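Local coordinates for protein tyrosine--tRNA ligase, mitochondrial (Coccidioides posadasii, PDB 5IJX) that probably attaches L-tyrosine to mitochondrial tRNA(Tyr) in an ATP-dependent reaction, the present fragment being its class I catalytic domain with bound tyrosine, at residues G192-R197 and C216-Q221; M182-T187 and K254-A259; H83-M88 and T282-T287. All coordinates share one frame; numbering follows the deposited sequence.

Contact 1: residues G192-R197 and C216-Q221. With TYR (tyrosine), chain B.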
ATOM      1  N   GLY A 192     -16.533   0.944   1.675  1.00 75.71           N
ATOM      2  CA  GLY A 192     -17.743   0.312   2.153  1.00 71.34           C
ATOM      3  C   GLY A 192     -17.865  -1.137   1.728  1.00 69.94           C
ATOM      4  O   GLY A 192     -17.963  -2.052   2.557  1.00 77.99           O
ATOM      5  N   PRO A 193     -17.867  -1.373   0.415  1.00 68.06           N
ATOM      6  CA  PRO A 193     -17.946  -2.760  -0.078  1.00 69.27           C
ATOM      7  C   PRO A 193     -16.951  -3.700   0.582  1.00 68.93           C
ATOM      8  O   PRO A 193     -17.318  -4.820   0.957  1.00 83.67           O
ATOM      9  CB  PRO A 193     -17.673  -2.602  -1.578  1.00 63.62           C
ATOM     10  CG  PRO A 193     -18.156  -1.222  -1.901  1.00 54.19           C
ATOM     11  CD  PRO A 193     -17.878  -0.388  -0.682  1.00 56.94           C
HETATM   12  N   MSE A 194     -15.703  -3.278   0.739  1.00 69.04           N
HETATM   13  CA  MSE A 194     -14.691  -4.122   1.364  1.00 61.28           C
HETATM   14  C   MSE A 194     -15.015  -4.391   2.829  1.00 64.25           C
HETATM   15  O   MSE A 194     -14.878  -5.520   3.303  1.00 70.45           O
HETATM   16  CB  MSE A 194     -13.316  -3.476   1.251  1.00 61.04           C
HETATM   17  CG  MSE A 194     -12.755  -3.516  -0.148  1.00 59.09           C
HETATM   18 SE   MSE A 194     -10.873  -3.064  -0.149  1.00 65.34          SE
HETATM   19  CE  MSE A 194     -10.138  -4.732   0.548  1.00 67.79           C
ATOM     20  N   LEU A 195     -15.435  -3.350   3.548  1.00 60.88           N
ATOM     21  CA  LEU A 195     -15.904  -3.546   4.913  1.00 64.53           C
ATOM     22  C   LEU A 195     -17.136  -4.436   4.976  1.00 67.03           C
ATOM     23  O   LEU A 195     -17.502  -4.884   6.069  1.00 57.93           O
ATOM     24  CB  LEU A 195     -16.210  -2.197   5.568  1.00 60.88           C
ATOM     25  CG  LEU A 195     -15.015  -1.274   5.809  1.00 65.11           C
ATOM     26  CD1 LEU A 195     -15.474   0.005   6.498  1.00 57.37           C
ATOM     27  CD2 LEU A 195     -13.930  -1.969   6.631  1.00 69.66           C
ATOM     28  N   GLY A 196     -17.788  -4.693   3.840  1.00 66.31           N
ATOM     29  CA  GLY A 196     -18.876  -5.651   3.796  1.00 70.28           C
ATOM     30  C   GLY A 196     -18.452  -7.101   3.698  1.00 78.25           C
ATOM     31  O   GLY A 196     -19.290  -7.988   3.886  1.00 89.81           O
ATOM     32  N   ARG A 197     -17.177  -7.363   3.413  1.00 77.70           N
ATOM     33  CA  ARG A 197     -16.691  -8.731   3.301  1.00 65.85           C
ATOM     34  C   ARG A 197     -17.002  -9.517   4.571  1.00 68.24           C
ATOM     35  O   ARG A 197     -17.039  -8.970   5.676  1.00 68.67           O
ATOM     36  CB  ARG A 197     -15.186  -8.727   3.032  1.00 75.33           C
ATOM     37  CG  ARG A 197     -14.568 -10.101   2.819  1.00 77.47           C
ATOM     38  CD  ARG A 197     -15.061 -10.757   1.536  1.00 77.96           C
ATOM     39  NE  ARG A 197     -14.600 -12.139   1.428  1.00 77.98           N
ATOM     40  CZ  ARG A 197     -13.424 -12.505   0.927  1.00 83.72           C
ATOM     41  NH1 ARG A 197     -12.570 -11.594   0.477  1.00 80.18           N
ATOM     42  NH2 ARG A 197     -13.101 -13.790   0.877  1.00 88.62           N
ATOM     43  N   CYS A 216      -5.664  -5.549   3.717  1.00 60.85           N
ATOM     44  CA  CYS A 216      -5.218  -5.286   2.356  1.00 57.93           C
ATOM     45  C   CYS A 216      -4.804  -6.545   1.604  1.00 58.71           C
ATOM     46  O   CYS A 216      -4.367  -6.446   0.453  1.00 55.10           O
ATOM     47  CB  CYS A 216      -4.047  -4.294   2.377  1.00 48.66           C
ATOM     48  SG  CYS A 216      -4.485  -2.650   2.995  0.65 52.54           S
ATOM     49  N   TYR A 217      -4.931  -7.722   2.216  1.00 59.24           N
ATOM     50  CA  TYR A 217      -4.579  -8.957   1.520  1.00 55.34           C
ATOM     51  C   TYR A 217      -5.321  -9.111   0.200  1.00 47.36           C
ATOM     52  O   TYR A 217      -4.662  -9.318  -0.838  1.00 48.96           O
ATOM     53  CB  TYR A 217      -4.836 -10.153   2.441  1.00 54.13           C
ATOM     54  CG  TYR A 217      -4.393 -11.471   1.852  1.00 64.81           C
ATOM     55  CD1 TYR A 217      -3.159 -12.017   2.174  1.00 61.62           C
ATOM     56  CD2 TYR A 217      -5.207 -12.166   0.966  1.00 75.17           C
ATOM     57  CE1 TYR A 217      -2.751 -13.222   1.636  1.00 68.16           C
ATOM     58  CE2 TYR A 217      -4.807 -13.366   0.420  1.00 78.91           C
ATOM     59  CZ  TYR A 217      -3.580 -13.893   0.757  1.00 76.97           C
ATOM     60  OH  TYR A 217      -3.184 -15.093   0.212  1.00 70.28           O
ATOM     61  N   PRO A 218      -6.654  -9.023   0.148  1.00 45.76           N
ATOM     62  CA  PRO A 218      -7.335  -9.179  -1.147  1.00 45.15           C
ATOM     63  C   PRO A 218      -6.910  -8.146  -2.168  1.00 53.14           C
ATOM     64  O   PRO A 218      -7.033  -8.397  -3.373  1.00 50.02           O
ATOM     65  CB  PRO A 218      -8.822  -9.046  -0.785  1.00 48.00           C
ATOM     66  CG  PRO A 218      -8.835  -8.265   0.487  1.00 51.14           C
ATOM     67  CD  PRO A 218      -7.595  -8.668   1.226  1.00 48.23           C
ATOM     68  N   ILE A 219      -6.412  -6.990  -1.734  1.00 48.80           N
ATOM     69  CA  ILE A 219      -5.867  -6.030  -2.686  1.00 46.35           C
ATOM     70  C   ILE A 219      -4.599  -6.585  -3.316  1.00 47.33           C
ATOM     71  O   ILE A 219      -4.421  -6.534  -4.536  1.00 51.97           O
ATOM     72  CB  ILE A 219      -5.608  -4.675  -2.007  1.00 49.20           C
ATOM     73  CG1 ILE A 219      -6.902  -4.141  -1.396  1.00 44.43           C
ATOM     74  CG2 ILE A 219      -5.040  -3.691  -3.024  1.00 44.10           C
ATOM     75  CD1 ILE A 219      -6.753  -2.822  -0.686  1.00 55.23           C
HETATM   76  N   MSE A 220      -3.698  -7.115  -2.499  1.00 56.34           N
HETATM   77  CA  MSE A 220      -2.461  -7.669  -3.027  1.00 57.15           C
HETATM   78  C   MSE A 220      -2.767  -8.794  -4.000  1.00 57.11           C
HETATM   79  O   MSE A 220      -2.174  -8.874  -5.076  1.00 59.96           O
HETATM   80  CB  MSE A 220      -1.565  -8.177  -1.905  1.00 44.18           C
HETATM   81  CG  MSE A 220      -1.069  -7.093  -0.971  1.00 49.49           C
HETATM   82 SE   MSE A 220       0.229  -7.792   0.295  0.59 43.58          SE
HETATM   83  CE  MSE A 220       1.830  -7.687  -0.809  1.00 62.96           C
ATOM     84  N   GLN A 221      -3.703  -9.668  -3.625  1.00 52.35           N
ATOM     85  CA  GLN A 221      -4.046 -10.776  -4.511  1.00 59.10           C
ATOM     86  C   GLN A 221      -4.682 -10.272  -5.803  1.00 58.70           C
ATOM     87  O   GLN A 221      -4.366 -10.764  -6.897  1.00 55.69           O
ATOM     88  CB  GLN A 221      -4.973 -11.750  -3.787  1.00 70.63           C
ATOM     89  CG  GLN A 221      -5.501 -12.862  -4.667  1.00 67.80           C
ATOM     90  CD  GLN A 221      -6.033 -14.032  -3.868  1.00 61.57           C
ATOM     91  OE1 GLN A 221      -5.814 -14.127  -2.659  1.00 63.50           O
ATOM     92  NE2 GLN A 221      -6.740 -14.932  -4.540  1.00 54.98           N
TER
HETATM   93  N   TYR B 501      -5.260 -17.117  -1.277  1.00 71.34           N
HETATM   94  CA  TYR B 501      -4.583 -18.357  -1.636  1.00 77.88           C
HETATM   95  C   TYR B 501      -4.590 -19.336  -0.462  1.00 80.94           C
HETATM   96  O   TYR B 501      -4.513 -20.555  -0.638  1.00 73.96           O
HETATM   97  CB  TYR B 501      -3.143 -18.071  -2.075  1.00 76.73           C
HETATM   98  CG  TYR B 501      -3.014 -17.061  -3.201  1.00 63.18           C
HETATM   99  CD1 TYR B 501      -3.942 -17.011  -4.234  1.00 55.85           C
HETATM  100  CD2 TYR B 501      -1.960 -16.157  -3.228  1.00 56.12           C
HETATM  101  CE1 TYR B 501      -3.821 -16.088  -5.262  1.00 57.41           C
HETATM  102  CE2 TYR B 501      -1.832 -15.232  -4.249  1.00 53.17           C
HETATM  103  CZ  TYR B 501      -2.763 -15.200  -5.263  1.00 56.95           C
HETATM  104  OH  TYR B 501      -2.632 -14.279  -6.278  1.00 52.88           O
HETATM  105  OXT TYR B 501      -4.669 -18.930   0.699  1.00 84.91           O
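M194 on helix 191-195 and P218 in the first turn of helix 217-229 mark the nearest backbone approach, their CA atoms 9.3 Å apart, so side chains alone bridge the gap. The bridge is M194, a selenomethionine. Its chain leaves the backbone toward the other helix and runs out extended before bending at the last torsion (chi3 76°), which turns the methyl CE in between two hydrocarbon surfaces. There M194 CE lies 3.8 Å from P218 CG, at the corner of the pyrrolidine ring, and equally 3.8 Å from I219 CG1, whose side chain it crosses at about a right angle. F248 of helix 243-259 touches all three residues, and I212 of the second subunit packs on M194 and I219.

The same helical turn presents polar groups to the bound tyrosine. Y217 receives the ligand's ammonium group at the edge of its ring, TYR N lying 3.3 Å from Y217 OH in a hydrogen bond, while D73 also bonds to this hydroxyl. A weak hydrogen bond joins TYR N to Q221 OE1, also at 3.3 Å. With CG anti to the backbone N (chi1 174°), the Q221 amide lies roughly flat over the CD1-CE1 side of the ligand ring, and NE2 bonds to Q236 and Q242, fixing the amide's rotation.

Helix 217-229 thus divides its chemistry: P218 and I219 offer an apolar surface to M194, which I219 and M194 carry on to I212 of the second subunit, while Y217 and Q221 supply oriented oxygen acceptors for the substrate's amino group in the amino-acid pocket.

Contact 2: residues M182-T187 and K254-A259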
HETATM    1  N   MSE A 182      -1.843   2.457  -5.269  1.00 61.14           N
HETATM    2  CA  MSE A 182      -2.853   3.386  -4.772  1.00 52.42           C
HETATM    3  C   MSE A 182      -3.496   4.178  -5.907  1.00 55.28           C
HETATM    4  O   MSE A 182      -4.719   4.300  -5.973  1.00 60.54           O
HETATM    5  CB  MSE A 182      -2.237   4.345  -3.753  1.00 56.02           C
HETATM    6  CG  MSE A 182      -1.902   3.717  -2.407  1.00 65.67           C
HETATM    7 SE   MSE A 182      -3.473   2.979  -1.508  0.89 64.49          SE
HETATM    8  CE  MSE A 182      -3.357   1.134  -2.143  1.00 77.56           C
ATOM      9  N   GLU A 183      -2.665   4.719  -6.800  1.00 62.26           N
ATOM     10  CA  GLU A 183      -3.180   5.533  -7.897  1.00 65.47           C
ATOM     11  C   GLU A 183      -4.023   4.699  -8.854  1.00 64.63           C
ATOM     12  O   GLU A 183      -5.179   5.035  -9.136  1.00 62.13           O
ATOM     13  CB  GLU A 183      -2.021   6.197  -8.644  1.00 70.47           C
ATOM     14  CG  GLU A 183      -1.269   7.243  -7.832  1.00 80.56           C
ATOM     15  CD  GLU A 183      -0.039   7.765  -8.549  1.00 90.98           C
ATOM     16  OE1 GLU A 183       0.524   7.025  -9.385  1.00 96.82           O
ATOM     17  OE2 GLU A 183       0.363   8.918  -8.280  1.00 97.48           O
ATOM     18  N   VAL A 184      -3.460   3.598  -9.354  1.00 61.60           N
ATOM     19  CA  VAL A 184      -4.131   2.801 -10.376  1.00 60.40           C
ATOM     20  C   VAL A 184      -5.338   2.074  -9.792  1.00 62.44           C
ATOM     21  O   VAL A 184      -6.426   2.077 -10.381  1.00 64.49           O
ATOM     22  CB  VAL A 184      -3.133   1.816 -11.013  1.00 60.48           C
ATOM     23  CG1 VAL A 184      -3.843   0.858 -11.953  1.00 63.92           C
ATOM     24  CG2 VAL A 184      -2.036   2.579 -11.749  1.00 55.07           C
ATOM     25  N   LEU A 185      -5.164   1.427  -8.641  1.00 63.95           N
ATOM     26  CA  LEU A 185      -6.202   0.582  -8.054  1.00 60.73           C
ATOM     27  C   LEU A 185      -6.851   1.175  -6.814  1.00 62.15           C
ATOM     28  O   LEU A 185      -8.070   1.078  -6.659  1.00 63.23           O
ATOM     29  CB  LEU A 185      -5.621  -0.792  -7.700  1.00 61.13           C
ATOM     30  CG  LEU A 185      -6.595  -1.792  -7.071  1.00 56.52           C
ATOM     31  CD1 LEU A 185      -7.790  -2.044  -7.977  1.00 57.84           C
ATOM     32  CD2 LEU A 185      -5.879  -3.092  -6.768  1.00 51.34           C
ATOM     33  N   GLY A 186      -6.067   1.782  -5.921  1.00 58.21           N
ATOM     34  CA  GLY A 186      -6.634   2.309  -4.689  1.00 57.71           C
ATOM     35  C   GLY A 186      -7.758   3.300  -4.929  1.00 56.03           C
ATOM     36  O   GLY A 186      -8.746   3.321  -4.191  1.00 67.98           O
ATOM     37  N   THR A 187      -7.623   4.136  -5.961  1.00 51.21           N
ATOM     38  CA  THR A 187      -8.638   5.145  -6.240  1.00 55.82           C
ATOM     39  C   THR A 187      -9.930   4.540  -6.774  1.00 57.36           C
ATOM     40  O   THR A 187     -10.977   5.193  -6.705  1.00 56.22           O
ATOM     41  CB  THR A 187      -8.099   6.171  -7.237  1.00 52.35           C
ATOM     42  OG1 THR A 187      -7.700   5.510  -8.443  1.00 66.04           O
ATOM     43  CG2 THR A 187      -6.908   6.903  -6.653  1.00 59.76           C
ATOM     44  N   LYS A 254     -11.650  -4.880 -13.674  1.00 49.95           N
ATOM     45  CA  LYS A 254     -12.676  -4.115 -14.371  1.00 55.39           C
ATOM     46  C   LYS A 254     -12.639  -2.658 -13.934  1.00 61.95           C
ATOM     47  O   LYS A 254     -12.621  -1.746 -14.771  1.00 69.92           O
ATOM     48  CB  LYS A 254     -14.051  -4.735 -14.120  1.00 54.43           C
ATOM     49  CG  LYS A 254     -14.212  -6.113 -14.761  1.00 58.14           C
ATOM     50  CD  LYS A 254     -15.544  -6.764 -14.427  1.00 61.91           C
ATOM     51  CE  LYS A 254     -15.724  -8.072 -15.190  1.00 63.46           C
ATOM     52  NZ  LYS A 254     -16.825  -8.915 -14.635  1.00 79.29           N
ATOM     53  N   GLY A 255     -12.578  -2.420 -12.621  1.00 50.97           N
ATOM     54  CA  GLY A 255     -12.523  -1.050 -12.136  1.00 53.09           C
ATOM     55  C   GLY A 255     -11.381  -0.270 -12.755  1.00 58.17           C
ATOM     56  O   GLY A 255     -11.529   0.906 -13.096  1.00 63.84           O
ATOM     57  N   ILE A 256     -10.228  -0.919 -12.920  1.00 54.96           N
ATOM     58  CA  ILE A 256      -9.093  -0.269 -13.567  1.00 50.63           C
ATOM     59  C   ILE A 256      -9.439   0.078 -15.009  1.00 64.83           C
ATOM     60  O   ILE A 256      -9.228   1.210 -15.463  1.00 69.41           O
ATOM     61  CB  ILE A 256      -7.847  -1.168 -13.480  1.00 49.59           C
ATOM     62  CG1 ILE A 256      -7.405  -1.293 -12.021  1.00 56.72           C
ATOM     63  CG2 ILE A 256      -6.718  -0.616 -14.344  1.00 55.55           C
ATOM     64  CD1 ILE A 256      -6.261  -2.260 -11.803  1.00 61.04           C
ATOM     65  N   LEU A 257      -9.984  -0.889 -15.753  1.00 74.26           N
ATOM     66  CA  LEU A 257     -10.294  -0.642 -17.158  1.00 68.80           C
ATOM     67  C   LEU A 257     -11.399   0.398 -17.299  1.00 66.13           C
ATOM     68  O   LEU A 257     -11.322   1.281 -18.161  1.00 71.76           O
ATOM     69  CB  LEU A 257     -10.696  -1.945 -17.847  1.00 69.44           C
ATOM     70  CG  LEU A 257      -9.712  -3.111 -17.735  1.00 65.58           C
ATOM     71  CD1 LEU A 257     -10.310  -4.349 -18.384  1.00 58.13           C
ATOM     72  CD2 LEU A 257      -8.370  -2.773 -18.370  1.00 62.73           C
ATOM     73  N   LYS A 258     -12.430   0.313 -16.456  1.00 69.77           N
ATOM     74  CA  LYS A 258     -13.545   1.251 -16.524  1.00 70.12           C
ATOM     75  C   LYS A 258     -13.128   2.680 -16.202  1.00 77.35           C
ATOM     76  O   LYS A 258     -13.888   3.610 -16.499  1.00 75.93           O
ATOM     77  CB  LYS A 258     -14.652   0.803 -15.568  1.00 69.15           C
ATOM     78  CG  LYS A 258     -15.917   1.643 -15.639  1.00 75.86           C
ATOM     79  N   ALA A 259     -11.950   2.877 -15.605  1.00 79.03           N
ATOM     80  CA  ALA A 259     -11.453   4.206 -15.281  1.00 83.83           C
ATOM     81  C   ALA A 259     -10.285   4.646 -16.150  1.00 83.85           C
ATOM     82  O   ALA A 259     -10.005   5.846 -16.219  1.00 82.56           O
ATOM     83  CB  ALA A 259     -11.028   4.270 -13.807  1.00 87.15           C
TER
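I256 on helix 243-259 meets V184 and L185 on helix 178-186, with I256 and L185 forming the nearest backbone pair at a CA-CA distance of 6.3 Å. Helix 178-186 probably belongs to the insertion between the Rossmann halves that builds the dimer interface in tyrosyl-tRNA synthetases, whereas helix 243-259 belongs to the second half. The latter enters the contact at K254, which turns elsewhere and packs on N277 and P278 in the approach to strand 279-283. After G255, I256 carries this side of the contact. The I256 chain is extended (chi2 175°), and its terminal methyl touches both opposing residues: I256 CD1 is 3.9 Å from V184 CG1 and 4.1 Å from L185 CD1. The second branch also takes part, I256 CG2 lying 4.0 Å from V184 CG1, so the valine methyl rests against both arms of the isoleucine. L185 crosses the isoleucine side chain at about a right angle. L257 then points to W265.

Across from I256, helix 178-186 has a wider pi-type turn at 182-186, in which a weak bond joins T187 N to M182 O. The T187 hydroxyl adds a side-chain bond, OG1 donating to E183 O over 2.7 Å, with the donor tilted 26° from the carbonyl plane. W223 of helix 217-229 touches both V184 and L185, W226 touches I256, and the backbone of G186 is hydrogen-bonded to the second subunit.

Aliphatic contact therefore joins the two helices, while polar bonding is spent within 182-187 and on the dimer partner.

Contact 3: residues H83-M88 and T282-T287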
ATOM      1  N   HIS A  83      -4.819 -29.033  -2.425  1.00 75.29           N
ATOM      2  CA  HIS A  83      -4.465 -28.032  -3.424  1.00 67.51           C
ATOM      3  C   HIS A  83      -4.639 -28.519  -4.857  1.00 72.21           C
ATOM      4  O   HIS A  83      -4.519 -27.707  -5.781  1.00 77.27           O
ATOM      5  CB  HIS A  83      -3.008 -27.594  -3.253  1.00 70.73           C
ATOM      6  CG  HIS A  83      -2.694 -27.008  -1.911  1.00 81.30           C
ATOM      7  ND1 HIS A  83      -3.133 -25.761  -1.520  1.00101.55           N
ATOM      8  CD2 HIS A  83      -1.957 -27.486  -0.882  1.00 73.02           C
ATOM      9  CE1 HIS A  83      -2.694 -25.504  -0.302  1.00 98.71           C
ATOM     10  NE2 HIS A  83      -1.977 -26.535   0.108  1.00 84.13           N
HETATM   11  N   MSE A  84      -4.913 -29.801  -5.072  1.00 75.85           N
HETATM   12  CA  MSE A  84      -4.701 -30.386  -6.391  1.00 73.86           C
HETATM   13  C   MSE A  84      -5.762 -30.039  -7.429  1.00 70.32           C
HETATM   14  O   MSE A  84      -5.452 -29.968  -8.616  1.00 75.50           O
HETATM   15  CB  MSE A  84      -4.587 -31.911  -6.269  1.00 75.13           C
HETATM   16  CG  MSE A  84      -3.222 -32.372  -5.776  1.00 65.47           C
HETATM   17 SE   MSE A  84      -1.759 -31.735  -6.898  0.66 63.08          SE
HETATM   18  CE  MSE A  84      -2.508 -32.189  -8.640  1.00 64.23           C
ATOM     19  N   LEU A  85      -7.000 -29.803  -7.001  1.00 69.08           N
ATOM     20  CA  LEU A  85      -8.070 -29.593  -7.975  1.00 68.00           C
ATOM     21  C   LEU A  85      -7.837 -28.366  -8.843  1.00 67.55           C
ATOM     22  O   LEU A  85      -7.938 -28.485 -10.077  1.00 75.03           O
ATOM     23  CB  LEU A  85      -9.420 -29.519  -7.264  1.00 65.29           C
ATOM     24  CG  LEU A  85      -9.772 -30.725  -6.397  1.00 73.96           C
ATOM     25  CD1 LEU A  85     -11.174 -30.532  -5.855  1.00 85.44           C
ATOM     26  CD2 LEU A  85      -9.654 -32.033  -7.171  1.00 71.16           C
ATOM     27  N   PRO A  86      -7.546 -27.179  -8.302  1.00 63.24           N
ATOM     28  CA  PRO A  86      -7.160 -26.073  -9.194  1.00 61.96           C
ATOM     29  C   PRO A  86      -6.061 -26.488 -10.151  1.00 66.38           C
ATOM     30  O   PRO A  86      -6.169 -26.278 -11.366  1.00 80.72           O
ATOM     31  CB  PRO A  86      -6.701 -24.980  -8.221  1.00 56.14           C
ATOM     32  CG  PRO A  86      -7.365 -25.299  -6.935  1.00 45.45           C
ATOM     33  CD  PRO A  86      -7.505 -26.786  -6.882  1.00 59.84           C
ATOM     34  N   PHE A  87      -5.012 -27.122  -9.626  1.00 61.72           N
ATOM     35  CA  PHE A  87      -3.896 -27.525 -10.467  1.00 65.71           C
ATOM     36  C   PHE A  87      -4.336 -28.521 -11.529  1.00 64.17           C
ATOM     37  O   PHE A  87      -3.912 -28.426 -12.689  1.00 69.45           O
ATOM     38  CB  PHE A  87      -2.784 -28.094  -9.589  1.00 66.51           C
ATOM     39  CG  PHE A  87      -2.170 -27.074  -8.662  1.00 58.13           C
ATOM     40  CD1 PHE A  87      -2.110 -25.739  -9.027  1.00 61.89           C
ATOM     41  CD2 PHE A  87      -1.665 -27.445  -7.427  1.00 59.98           C
ATOM     42  CE1 PHE A  87      -1.555 -24.800  -8.190  1.00 67.86           C
ATOM     43  CE2 PHE A  87      -1.108 -26.503  -6.582  1.00 64.38           C
ATOM     44  CZ  PHE A  87      -1.055 -25.181  -6.968  1.00 71.45           C
HETATM   45  N   MSE A  88      -5.197 -29.467 -11.166  1.00 63.29           N
HETATM   46  CA  MSE A  88      -5.781 -30.357 -12.161  1.00 73.24           C
HETATM   47  C   MSE A  88      -6.291 -29.506 -13.313  1.00 79.61           C
HETATM   48  O   MSE A  88      -5.901 -29.721 -14.464  1.00 87.77           O
HETATM   49  CB  MSE A  88      -6.914 -31.201 -11.571  1.00 77.42           C
HETATM   50  CG  MSE A  88      -6.473 -32.258 -10.565  1.00 83.17           C
HETATM   51 SE   MSE A  88      -5.090 -33.466 -11.224  1.00 89.09          SE
HETATM   52  CE  MSE A  88      -5.882 -33.944 -12.938  1.00 83.99           C
ATOM     53  N   THR A 282     -13.959 -21.765  -9.619  1.00 58.64           N
ATOM     54  CA  THR A 282     -13.784 -22.338  -8.291  1.00 60.62           C
ATOM     55  C   THR A 282     -14.101 -23.824  -8.354  1.00 63.41           C
ATOM     56  O   THR A 282     -15.132 -24.223  -8.914  1.00 62.38           O
ATOM     57  CB  THR A 282     -14.680 -21.653  -7.254  1.00 66.75           C
ATOM     58  OG1 THR A 282     -16.051 -21.749  -7.661  1.00 77.74           O
ATOM     59  CG2 THR A 282     -14.292 -20.189  -7.086  1.00 67.39           C
ATOM     60  N   THR A 283     -13.214 -24.629  -7.777  1.00 62.30           N
ATOM     61  CA  THR A 283     -13.335 -26.076  -7.729  1.00 64.94           C
ATOM     62  C   THR A 283     -14.073 -26.513  -6.475  1.00 65.32           C
ATOM     63  O   THR A 283     -14.218 -25.739  -5.524  1.00 63.51           O
ATOM     64  CB  THR A 283     -11.953 -26.721  -7.741  1.00 64.13           C
ATOM     65  OG1 THR A 283     -11.303 -26.470  -6.490  1.00 66.39           O
ATOM     66  CG2 THR A 283     -11.103 -26.157  -8.867  1.00 64.16           C
ATOM     67  N   PRO A 284     -14.554 -27.756  -6.441  1.00 68.09           N
ATOM     68  CA  PRO A 284     -15.160 -28.274  -5.206  1.00 71.55           C
ATOM     69  C   PRO A 284     -14.185 -28.293  -4.039  1.00 81.77           C
ATOM     70  O   PRO A 284     -13.022 -27.898  -4.180  1.00 83.09           O
ATOM     71  CB  PRO A 284     -15.593 -29.692  -5.599  1.00 75.30           C
ATOM     72  CG  PRO A 284     -15.771 -29.636  -7.081  1.00 69.02           C
ATOM     73  CD  PRO A 284     -14.732 -28.680  -7.575  1.00 67.30           C
ATOM     74  N   LEU A 285     -14.652 -28.751  -2.881  1.00 92.78           N
ATOM     75  CA  LEU A 285     -13.829 -28.870  -1.685  1.00 99.26           C
ATOM     76  C   LEU A 285     -13.794 -30.328  -1.250  1.00 94.33           C
ATOM     77  O   LEU A 285     -14.841 -30.976  -1.148  1.00 81.86           O
ATOM     78  CB  LEU A 285     -14.369 -27.990  -0.552  1.00107.28           C
ATOM     79  CG  LEU A 285     -14.276 -26.478  -0.767  1.00115.19           C
ATOM     80  CD1 LEU A 285     -15.030 -25.749   0.332  1.00120.58           C
ATOM     81  CD2 LEU A 285     -12.827 -26.020  -0.812  1.00113.38           C
ATOM     82  N   LEU A 286     -12.592 -30.837  -0.997  1.00100.04           N
ATOM     83  CA  LEU A 286     -12.409 -32.218  -0.580  1.00109.88           C
ATOM     84  C   LEU A 286     -12.525 -32.332   0.934  1.00117.56           C
ATOM     85  O   LEU A 286     -12.117 -31.437   1.679  1.00109.10           O
ATOM     86  CB  LEU A 286     -11.049 -32.746  -1.041  1.00 95.77           C
ATOM     87  N   THR A 287     -13.091 -33.449   1.383  1.00128.69           N
ATOM     88  CA  THR A 287     -13.303 -33.685   2.802  1.00137.90           C
ATOM     89  C   THR A 287     -12.969 -35.130   3.135  1.00149.40           C
ATOM     90  O   THR A 287     -13.145 -36.032   2.311  1.00155.14           O
ATOM     91  CB  THR A 287     -14.749 -33.385   3.223  1.00136.14           C
ATOM     92  OG1 THR A 287     -15.653 -34.163   2.429  1.00139.07           O
ATOM     93  CG2 THR A 287     -15.063 -31.910   3.048  1.00128.05           C
TER
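T283 of strand 279-283 packs against L85 and P86 of helix 84-95, and this is the close part of the contact. The threonine is wedged beside the backbone there: T283 CG2 sits 3.7 Å from P86 N, while T283 OG1 is 3.7 Å from L85 CB and 3.8 Å from P86 CD. The hydroxyl thus faces carbon, and P86 N, beside the methyl, has no hydrogen to donate. T283 turns instead to its own chain. With OG1 held between the backbone N and the carbonyl carbon (chi1 70°), it donates to P284 O over 3.2 Å, in the carbonyl plane and on a lone pair, at a C=O...donor angle of 137°. That same oxygen is touched by L85 CD1 at 3.6 Å, and M332 of helix 326-333 lies against both L85 and P284.

Beyond P284 the contact loosens. L285 points away, L286 is directed at the helix but is modelled only to CB, and L286 CB is 5.3 Å from L85 CD1. T287 is exposed and poorly ordered. The chain here runs toward the KIGKS sequence, the counterpart of the mobile KMSKS loop of class I synthetases.

On the helix side, H83 closes the HIGH signature (H80 to H83), and P86 rests on A70 of strand 67-72. The chemistry implies a firm seat at T283, which is also backbone-bonded to G238 and meets the helix through van der Waals contacts, with no bond donated across; beyond P284 the chain is probably less constrained.

From the N terminus the chain first supplies 83-88, just after the HIGH signature, and contact 3 closes the widest loop only at 282-287. Inside it, 182-187 opens the loop that contact 2 closes at 254-259, and within that loop contact 1 joins 192-197 to 216-221. The three are nested without crossing. Contacts 1 and 2 touch directly, I219 CG2 lying 3.9 Å from L185 CD2, and both reach the second subunit, tying the inserted helices to helices 217-229 and 243-259. Contact 3 stands apart, its centre about 24 Å from that of contact 1, and links the two Rossmann halves nearer the chain's centre.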